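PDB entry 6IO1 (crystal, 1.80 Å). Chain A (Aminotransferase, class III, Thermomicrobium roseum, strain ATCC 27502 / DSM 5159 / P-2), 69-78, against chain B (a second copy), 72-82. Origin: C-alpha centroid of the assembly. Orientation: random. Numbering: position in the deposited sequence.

Chain A (69-78) RRELAEAARE
Chain B 72-82: LAEAAREQMER

Two copies of one helix pack antiparallel through small alanines and one methionine, with a single out-of-plane salt bridge and no hydrogen bond between them. Residues 70-78 of chain A and 72-82 of chain B are helical, with phi/psi close to -62/-43 and regular i to i+4 backbone hydrogen bonds. Arg A69 (-82/106) is the N-cap of the chain A helix. The axes approach to 8.4 Å, and their N-to-C directions differ by 168°. In the register, Arg A70 CA lies 5.7 Å from Glu B81 CA, Ala A73 CA 4.7 Å from Arg B77 CA, and Arg A77 CA 4.8 Å from Ala B73 CA.

Alanine stands at the two closest CA pairs, where its short side chain suits the tight spacing. Ala A73 points toward chain B; its CB lies 3.8 Å from Arg B77 O, 3.7 Å from Met B80 CB and 3.6 Å from Glu B81 CG. At the other end, Ala B73 points toward chain A, and its O is 3.8 Å from Arg A77 CG.

Met B80 is the main apolar contact. It points toward chain A with chi angles m, t, p (-72°, 178°, 70°). Met B80 SD sits 3.4 Å from Ala A76 CB. Met B80 CE reaches 3.3 Å from Leu A72 O and 3.9 Å from Leu A72 CB. The long, unbranched side chain can run along the small residues of chain A. The CA-to-CB bond of Leu A72 points sideways (chi1 m, chi2 p). Leu A72, Ala A73, Ala A76, Ala B73 and Met B80 are all buried. In all, the two stretches bury 469 Å², both sides summed.

The arginines at 77 lend their aliphatic parts to the contact, and each forms a salt bridge within its own helix. Arg A77 CG lies 4.0 Å from Arg B77 CB. Arg A77 (t, m, m) forms a salt bridge with Glu A74 (t, p): Arg A77 NH2 lies 2.6 Å from Glu A74 OE1 and donates a hydrogen bond to Glu A74 OE2 at 3.0 Å. Arg A77 NH1 is bonded elsewhere in the structure. Arg B77 has chi1 t, chi2 -148° and chi3 p, and its end leads away from chain A. Arg B77 NE and NH2 donate to Glu B74 OE1 and OE2 at 3.0 and 2.9 Å. Arg B77 NH1 makes a weak hydrogen bond to Glu B81 OE2 at 2.6 Å.

Glu B81 (m, t, chi3 26°) also serves the other chain. Its CB points sideways, but its end comes nearer. Glu B81 OE1 forms a salt bridge with Arg A70 NE at 3.6 Å. Arg A70 is extended (m, t, t). The oxygen lies well out of the guanidinium plane, so this is charge attraction alone.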

# COMPACT_ATOMS: atom_id res chain seq x y z
N ARG A 69 6.00 13.18 19.29
CA ARG A 69 6.15 12.20 20.36
C ARG A 69 7.50 11.51 20.22
O ARG A 69 7.69 10.66 19.35
CB ARG A 69 5.01 11.19 20.33
CG ARG A 69 3.63 11.81 20.56
CD ARG A 69 3.32 11.93 22.04
NE ARG A 69 1.90 12.18 22.28
CZ ARG A 69 1.29 12.00 23.44
NH1 ARG A 69 1.97 11.57 24.49
NH2 ARG A 69 -0.01 12.25 23.56
N ARG A 70 8.43 11.87 21.10
CA ARG A 70 9.80 11.30 21.06
C ARG A 70 9.70 9.78 21.26
O ARG A 70 10.47 9.05 20.60
CB ARG A 70 10.67 11.93 22.15
CG ARG A 70 11.00 13.40 21.91
CD ARG A 70 11.98 13.95 22.92
NE ARG A 70 12.38 15.32 22.62
CZ ARG A 70 13.27 16.01 23.32
NH1 ARG A 70 13.86 15.47 24.37
NH2 ARG A 70 13.57 17.25 22.97
N GLU A 71 8.76 9.34 22.09
CA GLU A 71 8.68 7.92 22.43
C GLU A 71 8.61 7.06 21.17
O GLU A 71 9.32 6.05 21.05
CB GLU A 71 7.46 7.66 23.32
CG GLU A 71 7.44 8.47 24.61
CD GLU A 71 6.62 9.75 24.51
OE1 GLU A 71 6.63 10.38 23.44
OE2 GLU A 71 5.97 10.12 25.51
N LEU A 72 7.79 7.47 20.20
CA LEU A 72 7.67 6.71 18.96
C LEU A 72 8.95 6.79 18.14
O LEU A 72 9.36 5.80 17.51
CB LEU A 72 6.47 7.21 18.15
CG LEU A 72 5.10 6.58 18.47
CD1 LEU A 72 4.75 6.68 19.94
CD2 LEU A 72 4.00 7.20 17.62
N ALA A 73 9.59 7.96 18.12
CA ALA A 73 10.86 8.10 17.41
C ALA A 73 11.92 7.18 17.99
O ALA A 73 12.65 6.52 17.25
CB ALA A 73 11.33 9.55 17.45
N GLU A 74 12.00 7.10 19.32
CA GLU A 74 12.97 6.22 19.96
C GLU A 74 12.64 4.76 19.70
O GLU A 74 13.54 3.93 19.51
CB GLU A 74 13.04 6.50 21.46
CG GLU A 74 13.70 5.40 22.28
CD GLU A 74 15.21 5.49 22.29
OE1 GLU A 74 15.87 4.66 22.95
OE2 GLU A 74 15.75 6.40 21.63
N ALA A 75 11.34 4.41 19.69
CA ALA A 75 10.96 3.03 19.37
C ALA A 75 11.40 2.65 17.96
O ALA A 75 11.99 1.58 17.75
CB ALA A 75 9.45 2.88 19.52
N ALA A 76 11.14 3.53 16.99
CA ALA A 76 11.56 3.25 15.62
C ALA A 76 13.07 3.15 15.52
O ALA A 76 13.60 2.26 14.84
CB ALA A 76 11.04 4.34 14.68
N ARG A 77 13.79 4.06 16.19
CA ARG A 77 15.25 4.04 16.16
C ARG A 77 15.79 2.73 16.73
O ARG A 77 16.67 2.10 16.14
CB ARG A 77 15.78 5.24 16.94
CG ARG A 77 17.24 5.60 16.69
CD ARG A 77 18.17 4.83 17.60
NE ARG A 77 17.80 4.96 19.01
CZ ARG A 77 18.21 4.12 19.96
NH1 ARG A 77 19.01 3.11 19.65
NH2 ARG A 77 17.84 4.30 21.22
N GLU A 78 15.26 2.31 17.89
CA GLU A 78 15.70 1.07 18.51
C GLU A 78 15.48 -0.11 17.59
O GLU A 78 16.38 -0.93 17.38
CB GLU A 78 14.94 0.85 19.83
CG GLU A 78 15.27 1.82 20.95
CD GLU A 78 14.44 1.53 22.20
OE1 GLU A 78 13.92 0.40 22.31
OE2 GLU A 78 14.31 2.42 23.06
N LEU B 72 20.43 5.37 8.91
CA LEU B 72 19.01 5.39 8.56
C LEU B 72 18.14 5.49 9.80
O LEU B 72 17.12 6.20 9.80
CB LEU B 72 18.66 4.15 7.74
CG LEU B 72 18.88 4.21 6.22
CD1 LEU B 72 20.30 4.66 5.86
CD2 LEU B 72 18.58 2.87 5.57
N ALA B 73 18.53 4.80 10.88
CA ALA B 73 17.80 4.91 12.13
C ALA B 73 17.83 6.34 12.67
O ALA B 73 16.82 6.85 13.16
CB ALA B 73 18.38 3.94 13.16
N GLU B 74 18.99 6.99 12.58
CA GLU B 74 19.10 8.37 13.05
C GLU B 74 18.27 9.32 12.19
O GLU B 74 17.64 10.25 12.71
CB GLU B 74 20.57 8.81 13.06
CG GLU B 74 20.77 10.32 13.12
CD GLU B 74 20.28 10.94 14.42
OE1 GLU B 74 20.04 10.19 15.39
OE2 GLU B 74 20.14 12.18 14.46
N ALA B 75 18.25 9.09 10.87
CA ALA B 75 17.42 9.90 10.00
C ALA B 75 15.95 9.76 10.37
O ALA B 75 15.21 10.75 10.48
CB ALA B 75 17.64 9.53 8.54
N ALA B 76 15.50 8.51 10.59
CA ALA B 76 14.12 8.28 10.98
C ALA B 76 13.80 8.94 12.32
O ALA B 76 12.74 9.56 12.47
CB ALA B 76 13.83 6.78 11.05
N ARG B 77 14.69 8.82 13.30
CA ARG B 77 14.46 9.42 14.61
C ARG B 77 14.34 10.94 14.50
O ARG B 77 13.41 11.55 15.05
CB ARG B 77 15.58 9.03 15.56
CG ARG B 77 15.42 9.55 16.98
CD ARG B 77 16.77 9.83 17.62
NE ARG B 77 17.52 10.86 16.89
CZ ARG B 77 17.30 12.16 17.00
NH1 ARG B 77 16.37 12.61 17.82
NH2 ARG B 77 18.03 13.02 16.30
N GLU B 78 15.28 11.56 13.78
CA GLU B 78 15.27 13.01 13.60
C GLU B 78 13.97 13.46 12.94
O GLU B 78 13.31 14.40 13.42
CB GLU B 78 16.48 13.43 12.77
CG GLU B 78 16.72 14.93 12.70
CD GLU B 78 17.66 15.30 11.57
OE1 GLU B 78 18.81 14.82 11.57
OE2 GLU B 78 17.25 16.08 10.68
N GLN B 79 13.60 12.81 11.84
CA GLN B 79 12.39 13.23 11.14
C GLN B 79 11.15 13.00 11.99
O GLN B 79 10.24 13.84 12.00
CB GLN B 79 12.26 12.50 9.79
CG GLN B 79 11.15 13.07 8.92
CD GLN B 79 11.28 14.56 8.70
OE1 GLN B 79 12.37 15.08 8.48
NE2 GLN B 79 10.15 15.27 8.76
N MET B 80 11.06 11.87 12.69
CA MET B 80 9.89 11.61 13.52
C MET B 80 9.75 12.64 14.62
O MET B 80 8.63 13.07 14.95
CB MET B 80 9.96 10.20 14.11
CG MET B 80 9.72 9.11 13.08
SD MET B 80 9.87 7.45 13.76
CE MET B 80 8.41 7.39 14.79
N GLU B 81 10.87 13.06 15.22
CA GLU B 81 10.79 14.10 16.24
C GLU B 81 10.39 15.45 15.65
O GLU B 81 9.58 16.17 16.24
CB GLU B 81 12.13 14.21 16.98
CG GLU B 81 12.47 12.97 17.78
CD GLU B 81 13.48 13.23 18.88
OE1 GLU B 81 13.54 14.38 19.37
OE2 GLU B 81 14.20 12.28 19.26
N ARG B 82 10.93 15.80 14.48
CA ARG B 82 10.59 17.09 13.87
C ARG B 82 9.14 17.12 13.40
O ARG B 82 8.37 18.01 13.78
CB ARG B 82 11.55 17.38 12.71
CG ARG B 82 11.24 18.67 11.98
CD ARG B 82 12.33 19.01 10.99
NE ARG B 82 13.65 18.68 11.52
CZ ARG B 82 14.74 18.53 10.77
NH1 ARG B 82 14.67 18.68 9.46
NH2 ARG B 82 15.90 18.22 11.33